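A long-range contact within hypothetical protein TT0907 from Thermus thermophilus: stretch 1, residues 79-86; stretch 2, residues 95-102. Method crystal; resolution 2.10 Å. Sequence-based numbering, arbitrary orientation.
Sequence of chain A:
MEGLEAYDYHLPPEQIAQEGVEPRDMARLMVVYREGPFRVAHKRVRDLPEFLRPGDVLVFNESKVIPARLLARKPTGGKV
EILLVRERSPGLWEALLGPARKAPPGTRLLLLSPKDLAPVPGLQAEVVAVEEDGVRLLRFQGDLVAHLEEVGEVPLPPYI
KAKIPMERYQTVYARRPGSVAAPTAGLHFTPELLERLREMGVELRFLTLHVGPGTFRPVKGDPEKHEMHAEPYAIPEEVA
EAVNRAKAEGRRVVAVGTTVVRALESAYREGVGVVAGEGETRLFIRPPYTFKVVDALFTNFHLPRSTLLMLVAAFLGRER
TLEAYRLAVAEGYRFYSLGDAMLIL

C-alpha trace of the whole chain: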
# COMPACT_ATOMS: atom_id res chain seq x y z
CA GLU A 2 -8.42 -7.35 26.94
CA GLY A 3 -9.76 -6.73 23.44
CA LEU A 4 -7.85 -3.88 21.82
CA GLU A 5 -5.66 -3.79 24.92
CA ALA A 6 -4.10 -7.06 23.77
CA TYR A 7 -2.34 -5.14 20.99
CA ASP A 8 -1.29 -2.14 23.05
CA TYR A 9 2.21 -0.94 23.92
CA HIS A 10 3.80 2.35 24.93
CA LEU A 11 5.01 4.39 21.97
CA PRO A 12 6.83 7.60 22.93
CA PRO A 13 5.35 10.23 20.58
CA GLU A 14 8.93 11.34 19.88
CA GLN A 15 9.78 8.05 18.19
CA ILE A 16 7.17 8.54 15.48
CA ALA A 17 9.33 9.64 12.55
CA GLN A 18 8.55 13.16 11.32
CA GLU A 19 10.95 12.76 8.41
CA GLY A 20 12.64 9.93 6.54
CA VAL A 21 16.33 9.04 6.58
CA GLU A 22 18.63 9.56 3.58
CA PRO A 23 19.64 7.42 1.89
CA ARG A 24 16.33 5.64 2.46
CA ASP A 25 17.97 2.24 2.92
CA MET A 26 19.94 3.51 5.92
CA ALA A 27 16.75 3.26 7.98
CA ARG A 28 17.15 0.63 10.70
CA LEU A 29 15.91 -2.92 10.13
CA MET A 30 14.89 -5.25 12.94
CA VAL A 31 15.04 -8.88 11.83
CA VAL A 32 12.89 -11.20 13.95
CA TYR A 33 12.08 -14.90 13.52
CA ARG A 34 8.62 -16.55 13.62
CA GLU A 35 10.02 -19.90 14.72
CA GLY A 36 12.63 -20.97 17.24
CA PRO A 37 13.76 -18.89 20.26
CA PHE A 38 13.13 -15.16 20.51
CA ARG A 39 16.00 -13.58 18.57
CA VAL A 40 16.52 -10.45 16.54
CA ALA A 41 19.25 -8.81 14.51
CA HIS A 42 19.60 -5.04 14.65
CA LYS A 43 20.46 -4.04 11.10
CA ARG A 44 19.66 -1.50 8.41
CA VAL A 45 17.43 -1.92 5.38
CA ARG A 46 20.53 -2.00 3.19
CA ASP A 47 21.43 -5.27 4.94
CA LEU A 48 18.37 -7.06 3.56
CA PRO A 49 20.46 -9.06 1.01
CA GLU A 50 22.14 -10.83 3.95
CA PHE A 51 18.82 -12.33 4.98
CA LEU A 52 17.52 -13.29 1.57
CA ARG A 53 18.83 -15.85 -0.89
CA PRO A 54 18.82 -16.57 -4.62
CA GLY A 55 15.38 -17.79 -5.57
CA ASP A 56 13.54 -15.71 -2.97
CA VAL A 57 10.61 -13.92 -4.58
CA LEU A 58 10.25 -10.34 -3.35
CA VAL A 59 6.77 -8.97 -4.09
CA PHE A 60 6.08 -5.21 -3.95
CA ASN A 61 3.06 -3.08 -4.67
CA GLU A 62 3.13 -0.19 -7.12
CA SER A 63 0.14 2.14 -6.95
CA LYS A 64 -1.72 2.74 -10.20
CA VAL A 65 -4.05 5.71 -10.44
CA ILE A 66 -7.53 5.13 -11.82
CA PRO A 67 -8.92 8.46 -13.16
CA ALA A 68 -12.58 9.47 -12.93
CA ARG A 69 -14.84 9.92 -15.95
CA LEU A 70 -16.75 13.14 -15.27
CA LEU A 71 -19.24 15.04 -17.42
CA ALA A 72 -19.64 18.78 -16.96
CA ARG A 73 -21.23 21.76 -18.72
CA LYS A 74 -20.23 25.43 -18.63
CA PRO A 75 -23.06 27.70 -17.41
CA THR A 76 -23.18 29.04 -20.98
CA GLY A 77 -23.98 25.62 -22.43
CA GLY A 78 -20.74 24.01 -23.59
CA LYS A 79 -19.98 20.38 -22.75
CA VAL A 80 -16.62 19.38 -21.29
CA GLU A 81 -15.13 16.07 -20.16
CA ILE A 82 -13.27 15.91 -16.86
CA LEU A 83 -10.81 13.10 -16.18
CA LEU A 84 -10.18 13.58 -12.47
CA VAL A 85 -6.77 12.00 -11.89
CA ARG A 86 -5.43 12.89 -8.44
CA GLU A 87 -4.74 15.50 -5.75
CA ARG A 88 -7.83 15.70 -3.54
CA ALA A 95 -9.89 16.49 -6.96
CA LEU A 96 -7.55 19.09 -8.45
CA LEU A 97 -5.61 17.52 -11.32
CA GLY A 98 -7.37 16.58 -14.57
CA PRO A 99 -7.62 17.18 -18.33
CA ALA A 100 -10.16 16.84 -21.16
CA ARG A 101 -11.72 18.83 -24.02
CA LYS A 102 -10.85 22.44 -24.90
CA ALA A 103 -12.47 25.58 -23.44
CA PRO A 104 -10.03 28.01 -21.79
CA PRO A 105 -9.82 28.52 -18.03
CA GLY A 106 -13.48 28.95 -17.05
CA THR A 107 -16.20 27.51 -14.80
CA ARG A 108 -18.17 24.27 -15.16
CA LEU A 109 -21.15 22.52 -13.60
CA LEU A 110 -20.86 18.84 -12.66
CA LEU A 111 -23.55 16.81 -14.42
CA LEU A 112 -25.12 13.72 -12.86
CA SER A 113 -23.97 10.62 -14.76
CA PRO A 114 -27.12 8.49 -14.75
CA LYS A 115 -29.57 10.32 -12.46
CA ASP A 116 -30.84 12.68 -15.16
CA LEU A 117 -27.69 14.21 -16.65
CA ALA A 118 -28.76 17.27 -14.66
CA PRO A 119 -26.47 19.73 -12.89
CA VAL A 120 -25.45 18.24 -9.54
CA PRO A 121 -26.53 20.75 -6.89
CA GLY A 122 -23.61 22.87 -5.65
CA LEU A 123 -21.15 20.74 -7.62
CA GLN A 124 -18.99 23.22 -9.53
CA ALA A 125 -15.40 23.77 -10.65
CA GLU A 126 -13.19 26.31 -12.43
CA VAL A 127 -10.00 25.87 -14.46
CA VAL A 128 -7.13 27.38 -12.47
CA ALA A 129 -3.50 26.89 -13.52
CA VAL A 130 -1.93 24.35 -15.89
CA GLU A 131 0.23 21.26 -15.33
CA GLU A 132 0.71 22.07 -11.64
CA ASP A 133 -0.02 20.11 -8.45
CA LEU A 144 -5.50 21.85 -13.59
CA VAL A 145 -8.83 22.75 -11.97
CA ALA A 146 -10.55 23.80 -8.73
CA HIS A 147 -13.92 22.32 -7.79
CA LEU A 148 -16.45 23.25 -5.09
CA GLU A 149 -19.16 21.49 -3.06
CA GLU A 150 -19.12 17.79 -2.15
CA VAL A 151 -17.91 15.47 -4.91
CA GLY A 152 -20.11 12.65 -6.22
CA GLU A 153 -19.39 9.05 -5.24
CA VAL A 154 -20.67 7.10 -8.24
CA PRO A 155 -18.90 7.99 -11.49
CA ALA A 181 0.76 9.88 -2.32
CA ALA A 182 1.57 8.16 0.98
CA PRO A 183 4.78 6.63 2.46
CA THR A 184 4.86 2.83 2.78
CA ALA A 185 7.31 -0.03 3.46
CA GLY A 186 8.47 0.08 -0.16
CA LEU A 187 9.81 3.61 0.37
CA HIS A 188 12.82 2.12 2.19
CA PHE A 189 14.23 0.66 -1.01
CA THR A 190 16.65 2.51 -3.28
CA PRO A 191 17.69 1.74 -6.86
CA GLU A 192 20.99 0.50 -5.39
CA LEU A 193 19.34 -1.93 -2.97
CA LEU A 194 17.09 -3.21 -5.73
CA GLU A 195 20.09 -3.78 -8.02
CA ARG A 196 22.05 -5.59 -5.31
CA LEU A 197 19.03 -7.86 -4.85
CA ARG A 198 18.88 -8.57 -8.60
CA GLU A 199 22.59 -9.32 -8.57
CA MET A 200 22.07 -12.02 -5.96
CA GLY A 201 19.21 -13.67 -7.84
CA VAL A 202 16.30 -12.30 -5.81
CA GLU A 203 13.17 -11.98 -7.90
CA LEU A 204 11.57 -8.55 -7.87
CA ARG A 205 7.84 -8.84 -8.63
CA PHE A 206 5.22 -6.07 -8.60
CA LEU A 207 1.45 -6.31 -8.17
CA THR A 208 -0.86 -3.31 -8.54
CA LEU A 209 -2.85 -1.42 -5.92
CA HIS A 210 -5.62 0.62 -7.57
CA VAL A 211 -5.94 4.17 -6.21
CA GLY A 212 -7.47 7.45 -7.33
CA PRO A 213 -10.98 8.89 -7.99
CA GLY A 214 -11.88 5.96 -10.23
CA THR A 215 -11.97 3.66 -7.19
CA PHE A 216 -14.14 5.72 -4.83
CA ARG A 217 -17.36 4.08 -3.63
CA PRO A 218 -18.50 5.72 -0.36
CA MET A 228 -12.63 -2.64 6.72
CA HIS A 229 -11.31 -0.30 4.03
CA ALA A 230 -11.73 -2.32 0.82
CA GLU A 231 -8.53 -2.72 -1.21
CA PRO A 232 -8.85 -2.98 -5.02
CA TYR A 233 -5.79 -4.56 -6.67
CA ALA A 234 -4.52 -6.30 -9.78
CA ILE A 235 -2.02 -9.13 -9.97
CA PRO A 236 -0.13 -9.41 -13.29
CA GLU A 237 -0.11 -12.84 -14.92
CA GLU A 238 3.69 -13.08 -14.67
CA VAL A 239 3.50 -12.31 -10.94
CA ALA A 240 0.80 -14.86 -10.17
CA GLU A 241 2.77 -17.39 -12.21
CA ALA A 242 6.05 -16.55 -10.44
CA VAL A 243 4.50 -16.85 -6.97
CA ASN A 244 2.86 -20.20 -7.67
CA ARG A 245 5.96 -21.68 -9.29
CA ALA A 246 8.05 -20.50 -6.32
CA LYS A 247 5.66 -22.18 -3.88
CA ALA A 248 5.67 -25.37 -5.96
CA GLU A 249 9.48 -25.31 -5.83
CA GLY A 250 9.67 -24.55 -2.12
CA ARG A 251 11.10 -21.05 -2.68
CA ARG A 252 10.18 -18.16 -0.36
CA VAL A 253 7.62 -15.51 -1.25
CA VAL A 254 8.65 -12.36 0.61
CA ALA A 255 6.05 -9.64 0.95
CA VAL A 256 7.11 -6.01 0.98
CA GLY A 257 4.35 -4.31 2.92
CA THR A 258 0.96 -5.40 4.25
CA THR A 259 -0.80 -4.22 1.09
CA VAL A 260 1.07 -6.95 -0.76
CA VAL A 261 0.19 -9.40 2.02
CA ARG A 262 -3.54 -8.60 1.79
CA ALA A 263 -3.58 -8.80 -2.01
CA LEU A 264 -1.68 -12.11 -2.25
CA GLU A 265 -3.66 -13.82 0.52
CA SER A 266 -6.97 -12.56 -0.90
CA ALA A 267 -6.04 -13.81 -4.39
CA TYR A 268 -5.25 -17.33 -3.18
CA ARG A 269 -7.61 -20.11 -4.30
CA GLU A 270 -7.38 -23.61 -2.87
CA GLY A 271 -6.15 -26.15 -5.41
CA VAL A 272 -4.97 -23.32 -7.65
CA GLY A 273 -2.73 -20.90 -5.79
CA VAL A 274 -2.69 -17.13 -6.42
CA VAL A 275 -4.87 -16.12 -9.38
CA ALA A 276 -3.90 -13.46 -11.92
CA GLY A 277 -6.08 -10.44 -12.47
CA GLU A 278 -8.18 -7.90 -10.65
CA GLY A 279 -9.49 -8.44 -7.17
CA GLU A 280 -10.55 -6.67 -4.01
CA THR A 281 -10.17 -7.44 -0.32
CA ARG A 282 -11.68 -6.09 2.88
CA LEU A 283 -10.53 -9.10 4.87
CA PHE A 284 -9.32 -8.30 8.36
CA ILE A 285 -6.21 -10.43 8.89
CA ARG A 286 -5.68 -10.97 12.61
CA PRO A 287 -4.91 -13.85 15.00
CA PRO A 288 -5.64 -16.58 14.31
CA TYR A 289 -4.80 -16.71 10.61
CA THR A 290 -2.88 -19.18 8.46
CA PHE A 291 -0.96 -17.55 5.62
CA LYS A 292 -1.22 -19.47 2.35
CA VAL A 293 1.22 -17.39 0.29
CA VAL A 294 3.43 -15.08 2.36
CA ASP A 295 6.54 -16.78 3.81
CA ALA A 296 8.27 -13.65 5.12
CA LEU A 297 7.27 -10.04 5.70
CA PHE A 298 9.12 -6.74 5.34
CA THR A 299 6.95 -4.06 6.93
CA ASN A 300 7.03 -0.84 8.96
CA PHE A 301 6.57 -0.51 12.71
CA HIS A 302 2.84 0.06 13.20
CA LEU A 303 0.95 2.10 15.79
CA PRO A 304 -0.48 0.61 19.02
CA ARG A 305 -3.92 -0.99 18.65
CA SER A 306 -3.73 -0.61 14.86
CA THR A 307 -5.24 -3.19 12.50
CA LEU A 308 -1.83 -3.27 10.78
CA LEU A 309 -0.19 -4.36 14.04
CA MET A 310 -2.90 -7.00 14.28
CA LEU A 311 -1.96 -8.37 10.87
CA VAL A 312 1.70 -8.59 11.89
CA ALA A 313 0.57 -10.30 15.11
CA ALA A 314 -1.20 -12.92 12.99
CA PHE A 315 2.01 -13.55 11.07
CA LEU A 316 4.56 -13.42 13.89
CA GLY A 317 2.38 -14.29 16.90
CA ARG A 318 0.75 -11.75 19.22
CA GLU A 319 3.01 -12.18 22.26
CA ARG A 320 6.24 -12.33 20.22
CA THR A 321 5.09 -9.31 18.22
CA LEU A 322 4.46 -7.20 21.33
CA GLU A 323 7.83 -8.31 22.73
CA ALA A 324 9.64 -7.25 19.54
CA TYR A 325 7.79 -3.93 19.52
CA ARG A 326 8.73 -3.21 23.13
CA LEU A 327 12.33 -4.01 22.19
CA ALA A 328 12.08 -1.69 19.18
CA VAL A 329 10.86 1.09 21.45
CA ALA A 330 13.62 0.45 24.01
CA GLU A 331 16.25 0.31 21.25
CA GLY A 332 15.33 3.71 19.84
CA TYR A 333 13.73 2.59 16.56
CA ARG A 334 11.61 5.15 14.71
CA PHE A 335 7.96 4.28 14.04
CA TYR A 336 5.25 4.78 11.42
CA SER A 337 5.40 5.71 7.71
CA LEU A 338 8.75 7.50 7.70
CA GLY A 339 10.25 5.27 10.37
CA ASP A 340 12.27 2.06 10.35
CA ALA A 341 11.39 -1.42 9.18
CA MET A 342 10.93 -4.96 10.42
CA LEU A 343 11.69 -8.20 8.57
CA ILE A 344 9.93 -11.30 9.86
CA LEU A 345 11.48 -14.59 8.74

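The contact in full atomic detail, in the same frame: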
# COMPACT_ATOMS: atom_id res chain seq x y z
N LYS A 79 -20.35 21.63 -23.41
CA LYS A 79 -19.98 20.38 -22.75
C LYS A 79 -18.47 20.32 -22.54
O LYS A 79 -17.72 20.99 -23.25
CB LYS A 79 -20.41 19.19 -23.61
CG LYS A 79 -21.91 19.03 -23.78
CD LYS A 79 -22.58 18.67 -22.47
CE LYS A 79 -24.07 18.43 -22.65
NZ LYS A 79 -24.74 18.08 -21.37
N VAL A 80 -18.04 19.52 -21.58
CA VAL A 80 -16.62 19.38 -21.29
C VAL A 80 -16.33 18.17 -20.40
O VAL A 80 -16.85 18.06 -19.29
CB VAL A 80 -16.05 20.64 -20.60
CG1 VAL A 80 -16.85 20.94 -19.34
CG2 VAL A 80 -14.58 20.43 -20.27
N GLU A 81 -15.49 17.26 -20.90
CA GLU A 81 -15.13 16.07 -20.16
C GLU A 81 -14.14 16.42 -19.06
O GLU A 81 -13.35 17.35 -19.21
CB GLU A 81 -14.52 15.02 -21.09
CG GLU A 81 -15.49 14.43 -22.09
CD GLU A 81 -14.86 13.36 -22.96
OE1 GLU A 81 -14.28 12.40 -22.40
OE2 GLU A 81 -14.93 13.48 -24.20
N ILE A 82 -14.18 15.67 -17.97
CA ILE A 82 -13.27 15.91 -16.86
C ILE A 82 -12.71 14.60 -16.31
O ILE A 82 -13.40 13.88 -15.59
CB ILE A 82 -13.97 16.66 -15.70
CG1 ILE A 82 -14.46 18.03 -16.18
CG2 ILE A 82 -13.00 16.82 -14.53
CD1 ILE A 82 -15.16 18.84 -15.11
N LEU A 83 -11.46 14.31 -16.66
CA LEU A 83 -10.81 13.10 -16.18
C LEU A 83 -10.06 13.42 -14.89
O LEU A 83 -8.88 13.78 -14.92
CB LEU A 83 -9.82 12.57 -17.23
CG LEU A 83 -10.44 11.91 -18.46
CD1 LEU A 83 -9.34 11.51 -19.43
CD2 LEU A 83 -11.24 10.68 -18.03
N LEU A 84 -10.77 13.31 -13.77
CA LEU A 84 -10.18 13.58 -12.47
C LEU A 84 -9.12 12.52 -12.20
O LEU A 84 -9.44 11.34 -12.05
CB LEU A 84 -11.27 13.53 -11.40
CG LEU A 84 -10.95 14.14 -10.03
CD1 LEU A 84 -10.66 15.63 -10.20
CD2 LEU A 84 -12.12 13.93 -9.09
N VAL A 85 -7.86 12.94 -12.13
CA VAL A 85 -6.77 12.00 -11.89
C VAL A 85 -6.33 11.86 -10.44
O VAL A 85 -6.39 10.77 -9.88
CB VAL A 85 -5.53 12.37 -12.75
CG1 VAL A 85 -5.87 12.26 -14.22
CG2 VAL A 85 -5.06 13.77 -12.42
N ARG A 86 -5.88 12.95 -9.82
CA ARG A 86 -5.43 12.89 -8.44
C ARG A 86 -5.37 14.26 -7.77
O ARG A 86 -5.75 15.27 -8.37
CB ARG A 86 -4.05 12.22 -8.39
CG ARG A 86 -3.60 11.78 -7.00
CD ARG A 86 -4.50 10.70 -6.44
NE ARG A 86 -4.03 10.21 -5.15
CZ ARG A 86 -4.63 9.25 -4.45
NH1 ARG A 86 -5.73 8.67 -4.92
NH2 ARG A 86 -4.14 8.87 -3.28
N ALA A 95 -8.87 15.45 -6.85
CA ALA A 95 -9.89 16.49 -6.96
C ALA A 95 -9.27 17.85 -7.27
O ALA A 95 -9.73 18.87 -6.77
CB ALA A 95 -10.69 16.56 -5.67
N LEU A 96 -8.22 17.85 -8.09
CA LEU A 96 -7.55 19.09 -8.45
C LEU A 96 -6.85 18.96 -9.80
O LEU A 96 -6.80 19.91 -10.58
CB LEU A 96 -6.54 19.48 -7.38
N LEU A 97 -6.31 17.77 -10.07
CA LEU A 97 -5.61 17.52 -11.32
C LEU A 97 -6.52 16.77 -12.29
O LEU A 97 -7.19 15.81 -11.91
CB LEU A 97 -4.35 16.71 -11.05
N GLY A 98 -6.54 17.21 -13.55
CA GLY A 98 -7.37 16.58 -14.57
C GLY A 98 -7.06 17.16 -15.95
O GLY A 98 -6.17 18.00 -16.10
N PRO A 99 -7.81 16.71 -16.96
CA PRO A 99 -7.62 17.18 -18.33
C PRO A 99 -8.60 16.52 -19.29
O PRO A 99 -8.81 15.31 -19.24
CB PRO A 99 -6.19 16.91 -18.78
N ALA A 100 -9.20 17.33 -20.17
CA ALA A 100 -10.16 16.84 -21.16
C ALA A 100 -10.85 17.99 -21.88
O ALA A 100 -11.19 19.00 -21.27
CB ALA A 100 -11.20 15.94 -20.49
N ARG A 101 -11.06 17.82 -23.19
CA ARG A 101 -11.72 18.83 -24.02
C ARG A 101 -10.93 20.14 -24.09
O ARG A 101 -9.83 20.23 -23.55
CB ARG A 101 -13.13 19.09 -23.50
N LYS A 102 -11.50 21.14 -24.75
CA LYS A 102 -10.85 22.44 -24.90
C LYS A 102 -11.39 23.42 -23.86
O LYS A 102 -11.32 23.16 -22.66
CB LYS A 102 -11.08 22.98 -26.30

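The two stretches run roughly antiparallel, their end-to-end directions 144° apart, but only one of them is regular: residues through Leu84 form a strand, while the segment from Ala95 to Lys102 has no regular structure. Their hydrogen bonds are concentrated at one end. Val85 N donates to Leu97 O at 3.0 Å, and Leu97 N donates to Arg86 O at 3.1 Å, at angles of 164° and 155°, so Leu97 satisfies its backbone donor and acceptor against neighbouring residues. Ala95 N adds a weak bond to the same Arg86 O at 3.5 Å.

Beyond this clasp, contact replaces hydrogen bonding. Gly98 brings its CA to 3.2 Å from Leu83 O in a CA-H...O contact; a CB here would lie tight against that same oxygen, so the bare backbone suits the close approach.

The side chains add apolar cover. Val85 CG2 meets Leu97 CB at 3.3 Å beside the backbone bonds, although Leu97 is modelled only to CB. Leu84, with chi1 t and chi2 p, carries CD1 to 3.4 Å from Ala95 CA, packing a methyl against main chain. At the other end, Val80 CG2 sits 3.8 Å from Arg101 CB, the last side-chain atom modelled for that arginine. The lesson is economical: a short backbone anchor, then a glycine at the close approach and aliphatic atoms beyond it, with the outer side chains of Leu97 and Arg101 unmodelled.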